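Local coordinates for chromosome-partitioning ATPase Soj (Thermus thermophilus, PDB 2BEJ), which hydrolyses ATP, binds double-stranded DNA cooperatively in an ATP-dependent manner to form nucleoprotein filaments, and probably takes part in chromosome partitioning, at residues G173-M178 / T204-N209; G35-L40 / G111-L116. All coordinates share one frame; numbering follows the deposited sequence.

Interaction 1: residues G173-M178 / T204-N209. With ADP (adenosine-5'-diphosphate), chain B.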
ATOM      1  N   GLY A 173      12.262  -1.873   5.322  1.00 42.72           N
ATOM      2  CA  GLY A 173      10.893  -2.199   5.657  1.00 41.95           C
ATOM      3  C   GLY A 173      10.606  -3.647   5.973  1.00 41.48           C
ATOM      4  O   GLY A 173      11.385  -4.541   5.648  1.00 40.84           O
ATOM      5  N   ILE A 174       9.476  -3.849   6.635  1.00 40.20           N
ATOM      6  CA  ILE A 174       8.936  -5.158   6.896  1.00 39.85           C
ATOM      7  C   ILE A 174       7.878  -5.386   5.824  1.00 40.77           C
ATOM      8  O   ILE A 174       6.986  -4.556   5.642  1.00 41.13           O
ATOM      9  CB  ILE A 174       8.313  -5.226   8.313  1.00 39.53           C
ATOM     10  CG1 ILE A 174       9.387  -4.999   9.386  1.00 38.88           C
ATOM     11  CG2 ILE A 174       7.586  -6.551   8.530  1.00 39.51           C
ATOM     12  CD1 ILE A 174       8.827  -4.487  10.706  1.00 38.35           C
ATOM     13  N   LEU A 175       7.990  -6.500   5.104  1.00 40.76           N
ATOM     14  CA  LEU A 175       7.070  -6.812   4.033  1.00 40.77           C
ATOM     15  C   LEU A 175       6.184  -8.007   4.385  1.00 41.24           C
ATOM     16  O   LEU A 175       6.693  -9.107   4.603  1.00 41.16           O
ATOM     17  CB  LEU A 175       7.856  -7.134   2.768  1.00 40.89           C
ATOM     18  CG  LEU A 175       7.041  -7.611   1.565  1.00 41.38           C
ATOM     19  CD1 LEU A 175       6.218  -6.453   0.961  1.00 40.02           C
ATOM     20  CD2 LEU A 175       7.970  -8.232   0.524  1.00 41.83           C
ATOM     21  N   VAL A 176       4.868  -7.799   4.409  1.00 40.72           N
ATOM     22  CA  VAL A 176       3.927  -8.906   4.605  1.00 40.93           C
ATOM     23  C   VAL A 176       3.780  -9.657   3.277  1.00 41.24           C
ATOM     24  O   VAL A 176       3.379  -9.076   2.268  1.00 40.71           O
ATOM     25  CB  VAL A 176       2.552  -8.409   5.121  1.00 41.06           C
ATOM     26  CG1 VAL A 176       1.607  -9.585   5.380  1.00 40.85           C
ATOM     27  CG2 VAL A 176       2.717  -7.549   6.374  1.00 40.44           C
ATOM     28  N   THR A 177       4.146 -10.938   3.287  1.00 41.42           N
ATOM     29  CA  THR A 177       4.114 -11.795   2.109  1.00 42.74           C
ATOM     30  C   THR A 177       3.145 -12.957   2.323  1.00 43.04           C
ATOM     31  O   THR A 177       2.784 -13.260   3.458  1.00 42.82           O
ATOM     32  CB  THR A 177       5.519 -12.418   1.790  1.00 43.06           C
ATOM     33  OG1 THR A 177       5.929 -13.269   2.871  1.00 43.35           O
ATOM     34  CG2 THR A 177       6.557 -11.346   1.584  1.00 43.25           C
ATOM     35  N   MET A 178       2.743 -13.601   1.226  1.00 43.80           N
ATOM     36  CA  MET A 178       1.832 -14.762   1.254  1.00 45.55           C
ATOM     37  C   MET A 178       0.586 -14.493   2.094  1.00 44.36           C
ATOM     38  O   MET A 178       0.136 -15.347   2.860  1.00 43.92           O
ATOM     39  CB  MET A 178       2.547 -16.015   1.765  1.00 46.32           C
ATOM     40  CG  MET A 178       3.815 -16.310   1.041  1.00 47.95           C
ATOM     41  SD  MET A 178       4.586 -17.796   1.658  1.00 51.07           S
ATOM     42  CE  MET A 178       6.285 -17.265   1.663  1.00 50.17           C
ATOM     43  N   THR A 204       2.388  -1.917   0.733  1.00 38.40           N
ATOM     44  CA  THR A 204       2.191  -2.979  -0.246  1.00 39.06           C
ATOM     45  C   THR A 204       2.384  -4.340   0.446  1.00 39.38           C
ATOM     46  O   THR A 204       3.374  -4.564   1.150  1.00 38.37           O
ATOM     47  CB  THR A 204       3.176  -2.842  -1.410  1.00 39.14           C
ATOM     48  OG1 THR A 204       3.096  -1.512  -1.941  1.00 40.35           O
ATOM     49  CG2 THR A 204       2.842  -3.837  -2.514  1.00 39.70           C
ATOM     50  N   VAL A 205       1.408  -5.216   0.234  1.00 39.67           N
ATOM     51  CA  VAL A 205       1.351  -6.541   0.821  1.00 40.41           C
ATOM     52  C   VAL A 205       1.268  -7.535  -0.345  1.00 40.86           C
ATOM     53  O   VAL A 205       0.539  -7.303  -1.312  1.00 40.09           O
ATOM     54  CB  VAL A 205       0.094  -6.665   1.717  1.00 40.49           C
ATOM     55  CG1 VAL A 205      -0.100  -8.086   2.187  1.00 40.67           C
ATOM     56  CG2 VAL A 205       0.202  -5.724   2.917  1.00 40.26           C
ATOM     57  N   ILE A 206       2.028  -8.623  -0.254  1.00 41.23           N
ATOM     58  CA  ILE A 206       2.096  -9.607  -1.322  1.00 41.46           C
ATOM     59  C   ILE A 206       1.087 -10.736  -1.051  1.00 42.13           C
ATOM     60  O   ILE A 206       1.209 -11.447  -0.054  1.00 42.70           O
ATOM     61  CB  ILE A 206       3.543 -10.206  -1.473  1.00 40.97           C
ATOM     62  CG1 ILE A 206       4.616  -9.099  -1.529  1.00 40.20           C
ATOM     63  CG2 ILE A 206       3.605 -11.182  -2.653  1.00 39.99           C
ATOM     64  CD1 ILE A 206       4.513  -8.144  -2.712  1.00 40.33           C
ATOM     65  N   PRO A 207       0.103 -10.909  -1.951  1.00 42.60           N
ATOM     66  CA  PRO A 207      -0.916 -11.944  -1.788  1.00 42.89           C
ATOM     67  C   PRO A 207      -0.329 -13.331  -1.986  1.00 43.43           C
ATOM     68  O   PRO A 207       0.584 -13.516  -2.797  1.00 43.42           O
ATOM     69  CB  PRO A 207      -1.915 -11.639  -2.917  1.00 42.80           C
ATOM     70  CG  PRO A 207      -1.076 -10.954  -3.973  1.00 42.90           C
ATOM     71  CD  PRO A 207      -0.070 -10.148  -3.206  1.00 42.22           C
ATOM     72  N   ARG A 208      -0.830 -14.292  -1.221  1.00 44.54           N
ATOM     73  CA  ARG A 208      -0.605 -15.695  -1.548  1.00 45.24           C
ATOM     74  C   ARG A 208      -1.358 -15.948  -2.850  1.00 45.37           C
ATOM     75  O   ARG A 208      -2.570 -15.707  -2.941  1.00 44.72           O
ATOM     76  CB  ARG A 208      -1.089 -16.627  -0.430  1.00 46.09           C
ATOM     77  CG  ARG A 208      -0.814 -18.125  -0.693  1.00 48.38           C
ATOM     78  CD  ARG A 208      -0.661 -18.922   0.603  1.00 51.71           C
ATOM     79  NE  ARG A 208       0.181 -20.113   0.421  1.00 55.37           N
ATOM     80  CZ  ARG A 208       1.456 -20.217   0.807  1.00 57.03           C
ATOM     81  NH1 ARG A 208       2.069 -19.206   1.418  1.00 58.23           N
ATOM     82  NH2 ARG A 208       2.133 -21.344   0.590  1.00 58.00           N
ATOM     83  N   ASN A 209      -0.621 -16.415  -3.856  1.00 45.41           N
ATOM     84  CA  ASN A 209      -1.162 -16.626  -5.185  1.00 45.44           C
ATOM     85  C   ASN A 209      -0.407 -17.749  -5.899  1.00 45.56           C
ATOM     86  O   ASN A 209       0.825 -17.778  -5.904  1.00 45.22           O
ATOM     87  CB  ASN A 209      -1.100 -15.320  -5.981  1.00 45.37           C
ATOM     88  CG  ASN A 209      -1.710 -15.443  -7.359  1.00 45.74           C
ATOM     89  OD1 ASN A 209      -0.994 -15.624  -8.341  1.00 46.18           O
ATOM     90  ND2 ASN A 209      -3.035 -15.354  -7.440  1.00 45.18           N
TER
HETATM   91  PB  ADP B 500      12.556 -17.952   1.397  1.00 36.35           P
HETATM   92  O1B ADP B 500      13.496 -17.575   0.288  1.00 35.40           O
HETATM   93  O2B ADP B 500      12.340 -16.873   2.429  1.00 35.50           O
HETATM   94  O3B ADP B 500      12.879 -19.295   2.004  1.00 38.03           O
HETATM   95  PA  ADP B 500      10.831 -18.339  -0.876  1.00 37.69           P
HETATM   96  O1A ADP B 500      11.886 -19.218  -1.507  1.00 38.56           O
HETATM   97  O2A ADP B 500      10.638 -16.980  -1.499  1.00 39.18           O
HETATM   98  O3A ADP B 500      11.111 -18.169   0.712  1.00 37.14           O
HETATM   99  O5' ADP B 500       9.423 -19.071  -0.852  1.00 38.60           O
HETATM  100  C5' ADP B 500       9.256 -20.400  -0.358  1.00 40.61           C
HETATM  101  C4' ADP B 500       8.166 -21.059  -1.199  1.00 41.38           C
HETATM  102  O4' ADP B 500       6.933 -20.336  -1.055  1.00 41.36           O
HETATM  103  C3' ADP B 500       8.535 -21.010  -2.672  1.00 42.34           C
HETATM  104  O3' ADP B 500       8.085 -22.208  -3.318  1.00 43.99           O
HETATM  105  C2' ADP B 500       7.730 -19.856  -3.222  1.00 41.86           C
HETATM  106  O2' ADP B 500       7.423 -20.056  -4.602  1.00 42.88           O
HETATM  107  C1' ADP B 500       6.499 -19.825  -2.327  1.00 41.07           C
HETATM  108  N9  ADP B 500       5.963 -18.440  -2.225  1.00 40.58           N
HETATM  109  C8  ADP B 500       6.652 -17.328  -1.888  1.00 40.59           C
HETATM  110  N7  ADP B 500       5.853 -16.231  -1.904  1.00 40.20           N
HETATM  111  C5  ADP B 500       4.620 -16.638  -2.253  1.00 40.08           C
HETATM  112  C6  ADP B 500       3.292 -16.003  -2.449  1.00 40.27           C
HETATM  113  N6  ADP B 500       3.116 -14.671  -2.274  1.00 40.45           N
HETATM  114  N1  ADP B 500       2.259 -16.794  -2.815  1.00 40.30           N
HETATM  115  C2  ADP B 500       2.403 -18.125  -2.990  1.00 40.67           C
HETATM  116  N3  ADP B 500       3.575 -18.768  -2.825  1.00 40.25           N
HETATM  117  C4  ADP B 500       4.699 -18.096  -2.459  1.00 40.37           C
HETATM  118  O   HOH W   1       3.737  -5.243   3.625  1.00 16.61           O

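Interaction 2: residues G35-L40 / G111-L116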
ATOM      1  N   GLY A  35      13.771   1.084 -14.902  1.00 51.42           N
ATOM      2  CA  GLY A  35      14.920   1.711 -15.551  1.00 51.23           C
ATOM      3  C   GLY A  35      16.166   1.732 -14.693  1.00 51.82           C
ATOM      4  O   GLY A  35      17.095   2.486 -14.978  1.00 51.86           O
ATOM      5  N   LYS A  36      16.181   0.910 -13.638  1.00 51.42           N
ATOM      6  CA  LYS A  36      17.353   0.767 -12.779  1.00 51.38           C
ATOM      7  C   LYS A  36      18.248  -0.380 -13.235  1.00 50.98           C
ATOM      8  O   LYS A  36      17.765  -1.391 -13.753  1.00 51.07           O
ATOM      9  CB  LYS A  36      16.940   0.546 -11.314  1.00 51.69           C
ATOM     10  CG  LYS A  36      16.094   1.673 -10.715  1.00 53.01           C
ATOM     11  CD  LYS A  36      16.920   2.939 -10.499  1.00 54.51           C
ATOM     12  CE  LYS A  36      16.043   4.097 -10.046  1.00 55.70           C
ATOM     13  NZ  LYS A  36      16.878   5.190  -9.463  1.00 57.14           N
ATOM     14  N   ARG A  37      19.553  -0.204 -13.046  1.00 50.18           N
ATOM     15  CA  ARG A  37      20.537  -1.253 -13.274  1.00 49.73           C
ATOM     16  C   ARG A  37      20.681  -2.064 -11.990  1.00 48.74           C
ATOM     17  O   ARG A  37      21.174  -1.562 -10.977  1.00 48.31           O
ATOM     18  CB  ARG A  37      21.871  -0.634 -13.678  1.00 50.19           C
ATOM     19  CG  ARG A  37      21.937  -0.250 -15.137  1.00 52.25           C
ATOM     20  CD  ARG A  37      22.410   1.181 -15.321  1.00 54.36           C
ATOM     21  NE  ARG A  37      23.645   1.472 -14.594  1.00 55.59           N
ATOM     22  CZ  ARG A  37      24.255   2.655 -14.611  1.00 56.84           C
ATOM     23  NH1 ARG A  37      25.375   2.834 -13.919  1.00 57.38           N
ATOM     24  NH2 ARG A  37      23.748   3.659 -15.323  1.00 56.60           N
ATOM     25  N   VAL A  38      20.230  -3.313 -12.041  1.00 47.91           N
ATOM     26  CA  VAL A  38      20.058  -4.133 -10.841  1.00 46.85           C
ATOM     27  C   VAL A  38      20.961  -5.347 -10.890  1.00 46.83           C
ATOM     28  O   VAL A  38      21.065  -6.014 -11.922  1.00 46.66           O
ATOM     29  CB  VAL A  38      18.581  -4.611 -10.679  1.00 47.00           C
ATOM     30  CG1 VAL A  38      18.441  -5.646  -9.541  1.00 45.83           C
ATOM     31  CG2 VAL A  38      17.649  -3.427 -10.452  1.00 45.79           C
ATOM     32  N   LEU A  39      21.617  -5.623  -9.768  1.00 46.57           N
ATOM     33  CA  LEU A  39      22.328  -6.877  -9.586  1.00 46.58           C
ATOM     34  C   LEU A  39      21.643  -7.673  -8.482  1.00 46.62           C
ATOM     35  O   LEU A  39      21.463  -7.179  -7.372  1.00 46.76           O
ATOM     36  CB  LEU A  39      23.802  -6.633  -9.239  1.00 46.48           C
ATOM     37  CG  LEU A  39      24.664  -7.858  -8.892  1.00 46.58           C
ATOM     38  CD1 LEU A  39      24.907  -8.714 -10.126  1.00 46.35           C
ATOM     39  CD2 LEU A  39      25.975  -7.426  -8.261  1.00 46.01           C
ATOM     40  N   LEU A  40      21.249  -8.900  -8.804  1.00 46.28           N
ATOM     41  CA  LEU A  40      20.720  -9.820  -7.820  1.00 46.12           C
ATOM     42  C   LEU A  40      21.842 -10.779  -7.422  1.00 46.08           C
ATOM     43  O   LEU A  40      22.414 -11.442  -8.283  1.00 45.97           O
ATOM     44  CB  LEU A  40      19.526 -10.578  -8.407  1.00 46.02           C
ATOM     45  CG  LEU A  40      18.762 -11.576  -7.532  1.00 46.52           C
ATOM     46  CD1 LEU A  40      18.446 -10.990  -6.155  1.00 46.30           C
ATOM     47  CD2 LEU A  40      17.492 -12.031  -8.231  1.00 46.10           C
ATOM     48  N   GLY A 111      28.990  -0.024 -10.891  1.00 56.10           N
ATOM     49  CA  GLY A 111      28.140   0.202 -12.066  1.00 54.86           C
ATOM     50  C   GLY A 111      26.634   0.102 -11.858  1.00 54.20           C
ATOM     51  O   GLY A 111      25.858   0.754 -12.560  1.00 54.46           O
ATOM     52  N   TYR A 112      26.219  -0.713 -10.891  1.00 53.29           N
ATOM     53  CA  TYR A 112      24.802  -0.986 -10.646  1.00 52.08           C
ATOM     54  C   TYR A 112      24.132   0.092  -9.798  1.00 51.77           C
ATOM     55  O   TYR A 112      24.766   0.683  -8.926  1.00 51.28           O
ATOM     56  CB  TYR A 112      24.643  -2.352  -9.979  1.00 51.82           C
ATOM     57  CG  TYR A 112      25.050  -3.510 -10.861  1.00 51.39           C
ATOM     58  CD1 TYR A 112      24.169  -4.027 -11.812  1.00 50.96           C
ATOM     59  CD2 TYR A 112      26.320  -4.092 -10.747  1.00 51.30           C
ATOM     60  CE1 TYR A 112      24.536  -5.091 -12.626  1.00 50.95           C
ATOM     61  CE2 TYR A 112      26.699  -5.160 -11.562  1.00 50.95           C
ATOM     62  CZ  TYR A 112      25.800  -5.651 -12.497  1.00 51.34           C
ATOM     63  OH  TYR A 112      26.153  -6.704 -13.304  1.00 51.26           O
ATOM     64  N   ASP A 113      22.850   0.344 -10.066  1.00 51.15           N
ATOM     65  CA  ASP A 113      22.061   1.296  -9.282  1.00 50.87           C
ATOM     66  C   ASP A 113      21.635   0.692  -7.960  1.00 50.49           C
ATOM     67  O   ASP A 113      21.734   1.338  -6.917  1.00 50.53           O
ATOM     68  CB  ASP A 113      20.796   1.717 -10.031  1.00 50.91           C
ATOM     69  CG  ASP A 113      21.083   2.557 -11.234  1.00 51.22           C
ATOM     70  OD1 ASP A 113      21.909   3.488 -11.140  1.00 52.14           O
ATOM     71  OD2 ASP A 113      20.465   2.290 -12.280  1.00 52.04           O
ATOM     72  N   LEU A 114      21.124  -0.536  -8.025  1.00 50.00           N
ATOM     73  CA  LEU A 114      20.606  -1.236  -6.851  1.00 49.82           C
ATOM     74  C   LEU A 114      21.140  -2.661  -6.804  1.00 49.22           C
ATOM     75  O   LEU A 114      21.251  -3.327  -7.834  1.00 49.39           O
ATOM     76  CB  LEU A 114      19.075  -1.242  -6.858  1.00 49.59           C
ATOM     77  CG  LEU A 114      18.377   0.119  -6.734  1.00 50.16           C
ATOM     78  CD1 LEU A 114      16.997   0.093  -7.393  1.00 50.85           C
ATOM     79  CD2 LEU A 114      18.281   0.582  -5.275  1.00 50.44           C
ATOM     80  N   VAL A 115      21.491  -3.118  -5.607  1.00 48.96           N
ATOM     81  CA  VAL A 115      22.001  -4.475  -5.431  1.00 48.05           C
ATOM     82  C   VAL A 115      21.140  -5.215  -4.404  1.00 47.89           C
ATOM     83  O   VAL A 115      20.986  -4.772  -3.262  1.00 47.90           O
ATOM     84  CB  VAL A 115      23.499  -4.476  -5.044  1.00 48.17           C
ATOM     85  CG1 VAL A 115      24.063  -5.896  -5.033  1.00 47.93           C
ATOM     86  CG2 VAL A 115      24.306  -3.589  -6.001  1.00 47.97           C
ATOM     87  N   LEU A 116      20.563  -6.334  -4.832  1.00 47.31           N
ATOM     88  CA  LEU A 116      19.718  -7.149  -3.967  1.00 46.46           C
ATOM     89  C   LEU A 116      20.469  -8.390  -3.463  1.00 46.33           C
ATOM     90  O   LEU A 116      20.923  -9.220  -4.250  1.00 45.97           O
ATOM     91  CB  LEU A 116      18.443  -7.544  -4.712  1.00 46.96           C
ATOM     92  CG  LEU A 116      17.527  -6.389  -5.129  1.00 47.14           C
ATOM     93  CD1 LEU A 116      16.396  -6.904  -5.997  1.00 48.32           C
ATOM     94  CD2 LEU A 116      16.971  -5.661  -3.904  1.00 47.63           C
TER

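Interaction 1: residues G173-M178 / T204-N209
I206 N donates to V176 O across 2.9 Å, and this nearly straight bond (172° at the hydrogen) ties residues 204-209 to the last strand of the P-loop ATPase sheet. The two runs head in similar directions, 23° apart. One step back a water takes the place of a direct link, accepting from V176 N and donating to T204 O. Side chains fill in around these links. CG1 of V176 lies 3.9 Å from CG1 of V205, the two valines side by side and pointing the same way. L175, with CG anti to its backbone N (chi1 175°), swings its CD1 end back to I206 CG1 and to the carbonyl of T204.

Next comes the adenine pocket, made from the ends of both segments. ADP N6 donates to P207 O over 2.8 Å, almost straight, while N209 N donates to ADP N1 at 3.1 Å; this pair of main-chain bonds reads the six-membered ring edge much as a base-pairing partner would. I206 CG2 sits against the N6 amine. M178 comes from the strand side, its CG 3.4 Å from ADP C5 and its CE near C8, and R208 sends its aliphatic CG toward C2, with the guanidinium presenting one face to that carbon.

Outside this shell, helix 230-248 backs the contact: L238 packs on L175, Y235 on I206, and E241 takes the T204 hydroxyl. T177 OG1 bonds to V18 O, coupling the strand end to the P-loop that holds the phosphates. N209 occupies the N-cap position of helix 210-214, and its OD1 accepts a weak hydrogen bond from R211 N.

Interaction 2: residues G35-L40 / G111-L116
R37 can be followed outward from CB, which lies 3.5 Å from D113 OD2. CG and CD also stay near that oxygen, and bends at chi2 and chi3 then turn the chain toward G111. There NH1 donates to G111 O, modelled at 2.5 Å, a length to be taken with caution, with the oxygen nearly in the guanidinium plane; NE adds a weak bond to the same carbonyl. D113 OD1 stands over one guanidinium face; no guanidinium N-H points at the carboxylate, and any attraction between these charges is probably purely electrostatic.

The carboxylate's directed bond is to main chain: R37 N meets OD2 on its anti side at 2.8 Å, 177° at the hydrogen. In return R37 O is gripped twice, by D113 N on a lone pair in the carbonyl plane and by L114 N, tilted from it. Beyond that point, L39 N to L114 O and L116 N to L39 O continue the ladder.

Y112 turns one ring face to L39, whose CB stands 3.6 Å from the ring centroid and 7° off the normal, a CH-pi contact over the face. H81 ND1 hydrogen-bonds the phenol oxygen, fixing the far end of the ring. On the other face of the sheet L40 CD1 packs 3.7 Å from L116 CB, and L31 of helix 20-33 touches both V38 and L114.

V38, L39 and L40 pair in register with L114, V115 and L116 as parallel strands 14° apart, neighbours in the central sheet of a P-loop NTPase of the ParA family.

Both contacts belong to one mixed sheet, yet they lie well apart on it, with centres 22 Å apart and nearest atoms about 10 Å. Interaction 2 joins two interior strands, 38-42 and 114-118, by a regular parallel ladder whose apolar end is buried and whose charged start reaches the surface. Interaction 1 sits at outermost strand 170-177, a buried contact with an irregular segment that runs alongside the strand, joined by one direct main-chain bond, a water bridge and apolar packing. Chemistry follows place. Interaction 1 presents main-chain groups to adenine, whereas interaction 2 keeps its ionic groups just before the strands begin, with the side chain of L40 about 10 Å from ADP.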